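Local coordinates for 1-carboxybiuret hydrolase subunit AtzE (Pseudomonas sp., PDB 6C62), which hydrolyses 1-carboxybiuret to urea-1,3-dicarboxylate and ammonia in the bacterial atrazine degradation pathway, at residues Ala280-Trp291 with Phe361-Ala369. Numbering follows the deposited sequence.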
ATOM      1  N   ALA A 280      32.505  -1.364 -17.923  1.00 20.50           N
ATOM      2  CA  ALA A 280      32.171  -0.127 -18.686  1.00 23.53           C
ATOM      3  C   ALA A 280      32.911  -0.032 -20.034  1.00 23.33           C
ATOM      4  O   ALA A 280      32.290   0.210 -21.083  1.00 19.88           O
ATOM      5  CB  ALA A 280      32.486   1.103 -17.825  1.00 22.28           C
ATOM      6  N   LEU A 281      34.226  -0.250 -19.988  0.50 25.04           N
ATOM      7  CA  LEU A 281      35.059  -0.313 -21.216  0.50 25.99           C
ATOM      8  C   LEU A 281      34.553  -1.356 -22.197  0.50 27.08           C
ATOM      9  O   LEU A 281      34.362  -1.061 -23.384  0.50 27.65           O
ATOM     10  CB  LEU A 281      36.528  -0.596 -20.880  0.50 26.33           C
ATOM     11  CG  LEU A 281      37.602  -0.602 -21.990  0.50 26.52           C
ATOM     12  CD1 LEU A 281      37.461   0.570 -22.949  0.50 25.52           C
ATOM     13  CD2 LEU A 281      38.974  -0.637 -21.317  0.50 24.95           C
ATOM     14  N   THR A 282      34.280  -2.560 -21.705  1.00 25.82           N
ATOM     15  CA  THR A 282      33.777  -3.623 -22.569  1.00 24.81           C
ATOM     16  C   THR A 282      32.430  -3.304 -23.179  1.00 26.21           C
ATOM     17  O   THR A 282      32.189  -3.650 -24.328  1.00 26.82           O
ATOM     18  CB  THR A 282      33.608  -4.922 -21.774  1.00 27.07           C
ATOM     19  OG1 THR A 282      34.782  -5.134 -20.987  1.00 25.80           O
ATOM     20  CG2 THR A 282      33.347  -6.105 -22.703  1.00 27.98           C
ATOM     21  N   LEU A 283      31.543  -2.665 -22.400  1.00 23.67           N
ATOM     22  CA  LEU A 283      30.210  -2.294 -22.862  1.00 23.47           C
ATOM     23  C   LEU A 283      30.111  -0.948 -23.566  1.00 24.64           C
ATOM     24  O   LEU A 283      29.027  -0.559 -23.963  1.00 24.15           O
ATOM     25  CB  LEU A 283      29.198  -2.313 -21.679  1.00 22.02           C
ATOM     26  CG  LEU A 283      29.032  -3.722 -21.065  1.00 20.35           C
ATOM     27  CD1 LEU A 283      28.251  -3.654 -19.775  1.00 22.08           C
ATOM     28  CD2 LEU A 283      28.323  -4.673 -21.996  1.00 19.74           C
ATOM     29  N   GLY A 284      31.221  -0.233 -23.710  1.00 29.68           N
ATOM     30  CA  GLY A 284      31.213   1.086 -24.354  1.00 30.04           C
ATOM     31  C   GLY A 284      30.489   2.169 -23.579  1.00 30.14           C
ATOM     32  O   GLY A 284      29.966   3.096 -24.155  1.00 30.97           O
ATOM     33  N   ALA A 285      30.467   2.057 -22.253  1.00 29.57           N
ATOM     34  CA  ALA A 285      29.851   3.071 -21.404  1.00 28.47           C
ATOM     35  C   ALA A 285      30.923   3.999 -20.937  1.00 30.75           C
ATOM     36  O   ALA A 285      31.909   3.544 -20.362  1.00 30.08           O
ATOM     37  CB  ALA A 285      29.207   2.449 -20.184  1.00 25.48           C
ATOM     38  N   SER A 286      30.749   5.293 -21.179  1.00 30.36           N
ATOM     39  CA  SER A 286      31.753   6.294 -20.720  1.00 34.20           C
ATOM     40  C   SER A 286      31.182   7.416 -19.890  1.00 33.74           C
ATOM     41  O   SER A 286      31.907   7.959 -19.058  1.00 41.51           O
ATOM     42  CB  SER A 286      32.511   6.880 -21.884  1.00 35.14           C
ATOM     43  OG  SER A 286      31.603   7.231 -22.910  1.00 32.72           O
ATOM     44  N   GLU A 287      29.898   7.734 -20.062  1.00 27.80           N
ATOM     45  CA  GLU A 287      29.247   8.762 -19.274  1.00 29.31           C
ATOM     46  C   GLU A 287      28.961   8.331 -17.836  1.00 27.08           C
ATOM     47  O   GLU A 287      28.501   7.219 -17.603  1.00 25.91           O
ATOM     48  CB  GLU A 287      27.969   9.185 -19.937  1.00 34.36           C
ATOM     49  CG  GLU A 287      28.128  10.421 -20.787  1.00 43.44           C
ATOM     50  CD  GLU A 287      26.816  10.841 -21.407  1.00 49.25           C
ATOM     51  OE1 GLU A 287      26.031  11.541 -20.695  1.00 48.10           O
ATOM     52  OE2 GLU A 287      26.604  10.450 -22.595  1.00 53.12           O
ATOM     53  N   VAL A 288      29.253   9.213 -16.893  1.00 22.52           N
ATOM     54  CA  VAL A 288      28.931   9.025 -15.479  1.00 23.02           C
ATOM     55  C   VAL A 288      27.523   9.623 -15.272  1.00 22.30           C
ATOM     56  O   VAL A 288      27.238  10.720 -15.720  1.00 20.07           O
ATOM     57  CB  VAL A 288      29.998   9.645 -14.584  1.00 23.91           C
ATOM     58  CG1 VAL A 288      29.570   9.646 -13.121  1.00 25.11           C
ATOM     59  CG2 VAL A 288      31.327   8.913 -14.758  1.00 25.10           C
ATOM     60  N   VAL A 289      26.632   8.870 -14.662  1.00 19.63           N
ATOM     61  CA  VAL A 289      25.230   9.225 -14.498  1.00 19.58           C
ATOM     62  C   VAL A 289      24.925   9.227 -12.967  1.00 19.27           C
ATOM     63  O   VAL A 289      25.369   8.330 -12.239  1.00 17.76           O
ATOM     64  CB  VAL A 289      24.351   8.137 -15.137  1.00 21.37           C
ATOM     65  CG1 VAL A 289      22.876   8.391 -14.919  1.00 23.86           C
ATOM     66  CG2 VAL A 289      24.643   8.019 -16.583  1.00 23.06           C
ATOM     67  N   MET A 290      24.167  10.218 -12.485  1.00 18.02           N
ATOM     68  CA  MET A 290      23.730  10.220 -11.082  1.00 19.02           C
ATOM     69  C   MET A 290      22.362   9.539 -10.963  1.00 17.20           C
ATOM     70  O   MET A 290      21.448   9.856 -11.670  1.00 18.27           O
ATOM     71  CB  MET A 290      23.713  11.631 -10.497  1.00 21.59           C
ATOM     72  CG  MET A 290      25.116  12.275 -10.636  1.00 25.15           C
ATOM     73  SD  MET A 290      26.461  11.339  -9.781  1.00 30.57           S
ATOM     74  CE  MET A 290      26.230  12.156  -8.197  1.00 40.09           C
ATOM     75  N   TRP A 291      22.268   8.586 -10.060  1.00 14.79           N
ATOM     76  CA  TRP A 291      20.999   7.937  -9.721  1.00 14.94           C
ATOM     77  C   TRP A 291      20.270   8.918  -8.797  1.00 17.52           C
ATOM     78  O   TRP A 291      20.896   9.522  -7.912  1.00 18.69           O
ATOM     79  CB  TRP A 291      21.303   6.627  -9.019  1.00 15.00           C
ATOM     80  CG  TRP A 291      20.110   5.770  -8.674  1.00 13.40           C
ATOM     81  CD1 TRP A 291      19.395   5.834  -7.537  1.00 13.90           C
ATOM     82  CD2 TRP A 291      19.580   4.696  -9.418  1.00 12.60           C
ATOM     83  NE1 TRP A 291      18.440   4.875  -7.529  1.00 12.59           N
ATOM     84  CE2 TRP A 291      18.517   4.168  -8.685  1.00 11.73           C
ATOM     85  CE3 TRP A 291      19.895   4.126 -10.640  1.00 12.86           C
ATOM     86  CZ2 TRP A 291      17.774   3.102  -9.109  1.00 12.43           C
ATOM     87  CZ3 TRP A 291      19.130   3.056 -11.098  1.00 13.71           C
ATOM     88  CH2 TRP A 291      18.075   2.546 -10.331  1.00 12.74           C
ATOM     89  N   PHE A 361      15.414   6.395 -16.542  1.00 14.87           N
ATOM     90  CA  PHE A 361      15.472   5.411 -17.616  1.00 14.90           C
ATOM     91  C   PHE A 361      14.823   5.779 -18.954  1.00 17.09           C
ATOM     92  O   PHE A 361      14.882   5.004 -19.887  1.00 16.94           O
ATOM     93  CB  PHE A 361      14.978   4.052 -17.146  1.00 14.77           C
ATOM     94  CG  PHE A 361      15.988   3.305 -16.367  1.00 14.36           C
ATOM     95  CD1 PHE A 361      17.075   2.723 -17.007  1.00 14.04           C
ATOM     96  CD2 PHE A 361      15.871   3.166 -14.999  1.00 14.78           C
ATOM     97  CE1 PHE A 361      18.035   1.997 -16.290  1.00 14.01           C
ATOM     98  CE2 PHE A 361      16.842   2.448 -14.296  1.00 15.08           C
ATOM     99  CZ  PHE A 361      17.936   1.877 -14.942  1.00 13.31           C
ATOM    100  N   ARG A 362      14.206   6.949 -19.053  1.00 20.01           N
ATOM    101  CA  ARG A 362      13.868   7.501 -20.357  1.00 23.58           C
ATOM    102  C   ARG A 362      15.111   7.942 -21.137  1.00 23.09           C
ATOM    103  O   ARG A 362      15.035   8.119 -22.322  1.00 26.97           O
ATOM    104  CB  ARG A 362      12.804   8.627 -20.207  1.00 25.82           C
ATOM    105  CG  ARG A 362      11.472   8.010 -19.788  1.00 28.95           C
ATOM    106  CD  ARG A 362      10.272   8.887 -20.056  1.00 37.82           C
ATOM    107  NE  ARG A 362       9.978   9.784 -18.930  1.00 43.70           N
ATOM    108  CZ  ARG A 362       9.285   9.448 -17.815  1.00 44.15           C
ATOM    109  NH1 ARG A 362       9.098  10.365 -16.867  1.00 40.98           N
ATOM    110  NH2 ARG A 362       8.818   8.198 -17.608  1.00 44.81           N
ATOM    111  N   ASP A 363      16.241   8.141 -20.485  1.00 23.15           N
ATOM    112  CA  ASP A 363      17.471   8.595 -21.115  1.00 24.18           C
ATOM    113  C   ASP A 363      18.532   7.478 -21.207  1.00 24.02           C
ATOM    114  O   ASP A 363      19.556   7.689 -21.824  1.00 27.60           O
ATOM    115  CB  ASP A 363      18.045   9.774 -20.337  1.00 26.69           C
ATOM    116  CG  ASP A 363      17.012  10.968 -20.174  1.00 28.15           C
ATOM    117  OD1 ASP A 363      16.135  11.178 -21.033  1.00 29.36           O
ATOM    118  OD2 ASP A 363      17.043  11.682 -19.162  1.00 31.06           O
ATOM    119  N   TRP A 364      18.305   6.303 -20.588  1.00 20.77           N
ATOM    120  CA  TRP A 364      19.352   5.284 -20.464  1.00 19.71           C
ATOM    121  C   TRP A 364      18.707   3.930 -20.647  1.00 20.17           C
ATOM    122  O   TRP A 364      17.546   3.746 -20.219  1.00 17.46           O
ATOM    123  CB  TRP A 364      20.065   5.375 -19.116  1.00 18.58           C
ATOM    124  CG  TRP A 364      20.761   6.644 -18.944  1.00 17.86           C
ATOM    125  CD1 TRP A 364      20.315   7.752 -18.277  1.00 18.95           C
ATOM    126  CD2 TRP A 364      22.017   7.015 -19.515  1.00 18.74           C
ATOM    127  NE1 TRP A 364      21.239   8.790 -18.380  1.00 18.69           N
ATOM    128  CE2 TRP A 364      22.282   8.351 -19.137  1.00 18.28           C
ATOM    129  CE3 TRP A 364      22.970   6.328 -20.303  1.00 18.25           C
ATOM    130  CZ2 TRP A 364      23.458   9.022 -19.511  1.00 19.65           C
ATOM    131  CZ3 TRP A 364      24.138   6.980 -20.666  1.00 18.18           C
ATOM    132  CH2 TRP A 364      24.370   8.306 -20.293  1.00 18.96           C
ATOM    133  N   ASP A 365      19.440   3.004 -21.294  1.00 18.71           N
ATOM    134  CA  ASP A 365      18.980   1.617 -21.443  1.00 18.94           C
ATOM    135  C   ASP A 365      19.531   0.708 -20.323  1.00 17.10           C
ATOM    136  O   ASP A 365      18.780  -0.095 -19.754  1.00 16.44           O
ATOM    137  CB  ASP A 365      19.341   1.078 -22.813  1.00 20.60           C
ATOM    138  CG  ASP A 365      18.689   1.909 -23.927  1.00 24.30           C
ATOM    139  OD1 ASP A 365      17.455   1.894 -23.938  1.00 25.58           O
ATOM    140  OD2 ASP A 365      19.388   2.668 -24.702  1.00 24.91           O
ATOM    141  N   ILE A 366      20.824   0.859 -20.027  1.00 16.34           N
ATOM    142  CA  ILE A 366      21.502   0.075 -18.976  1.00 15.87           C
ATOM    143  C   ILE A 366      22.393   1.007 -18.152  1.00 15.73           C
ATOM    144  O   ILE A 366      23.059   1.904 -18.727  1.00 14.85           O
ATOM    145  CB  ILE A 366      22.321  -1.060 -19.604  1.00 16.17           C
ATOM    146  CG1 ILE A 366      21.438  -2.081 -20.247  1.00 17.35           C
ATOM    147  CG2 ILE A 366      23.132  -1.811 -18.572  1.00 17.12           C
ATOM    148  CD1 ILE A 366      22.057  -2.623 -21.474  1.00 19.55           C
ATOM    149  N   LEU A 367      22.412   0.811 -16.840  1.00 13.54           N
ATOM    150  CA  LEU A 367      23.320   1.525 -15.943  1.00 13.33           C
ATOM    151  C   LEU A 367      24.139   0.521 -15.164  1.00 15.03           C
ATOM    152  O   LEU A 367      23.615  -0.526 -14.772  1.00 15.14           O
ATOM    153  CB  LEU A 367      22.572   2.478 -15.009  1.00 12.62           C
ATOM    154  CG  LEU A 367      21.796   3.589 -15.771  1.00 13.27           C
ATOM    155  CD1 LEU A 367      20.818   4.314 -14.866  1.00 14.21           C
ATOM    156  CD2 LEU A 367      22.772   4.615 -16.342  1.00 12.85           C
ATOM    157  N   ILE A 368      25.421   0.838 -14.938  1.00 15.28           N
ATOM    158  CA  ILE A 368      26.359  -0.076 -14.321  1.00 16.25           C
ATOM    159  C   ILE A 368      26.806   0.411 -12.944  1.00 14.56           C
ATOM    160  O   ILE A 368      27.197   1.568 -12.752  1.00 13.57           O
ATOM    161  CB  ILE A 368      27.635  -0.181 -15.172  1.00 19.64           C
ATOM    162  CG1 ILE A 368      27.293  -0.565 -16.594  1.00 21.89           C
ATOM    163  CG2 ILE A 368      28.565  -1.237 -14.575  1.00 22.24           C
ATOM    164  CD1 ILE A 368      28.529  -0.431 -17.476  1.00 24.85           C
ATOM    165  N   ALA A 369      26.809  -0.497 -11.999  1.00 12.93           N
ATOM    166  CA  ALA A 369      27.332  -0.248 -10.668  1.00 14.02           C
ATOM    167  C   ALA A 369      27.994  -1.481 -10.108  1.00 13.31           C
ATOM    168  O   ALA A 369      27.779  -2.573 -10.609  1.00 13.82           O
ATOM    169  CB  ALA A 369      26.173   0.171  -9.764  1.00 14.51           C
TER
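Val289 lays its CG2 methyl over one face of the Trp364 indole in a CH-pi contact, 3.6 Å from the centroid of the six-membered ring and 25° off the ring normal. This packing belongs to the edge of the mixed beta sheet at the core of the amidase fold, where strand 257-260 lies between strands 288-289 and 366-370, parallel to both. The two segments therefore meet mainly through side chains around that middle strand. Val289 CG1 points anti to the backbone N (chi1 176°), which leaves CG2 beside that nitrogen and over the indole, while Leu367 CD2 packs 3.9 Å from the same Val289 CG2. At the ring edge the Glu287 carboxylate, turned 69° from the indole plane, brings OE1 to 3.7 Å from Trp364 CH2. Farther along, Trp291 CZ3 meets Phe361 CE2 obliquely at 4.0 Å. On the other flank, three apolar residues gather around Ile368 CD1, which lies 3.8 Å from Ala280 CA and 4.0 Å from both Leu283 CD1 and Ala285 CB. In the next shell, Arg256 both forms a salt bridge with Glu287 OE1 and makes a cation-pi contact with the Trp364 ring. With an alanine at Trp364, Val289 CG2 would probably lose the aromatic face it rests on and Arg256 its pi partner. The Trp291 indole N-H is hydrogen-bonded to Tyr353 OH of helix 340-360. Behind the Ile368 cluster, helix 270-283 closes with a Schellman motif at Gly284, including a bond from Ala285 N to Ala280 O (2.8 Å).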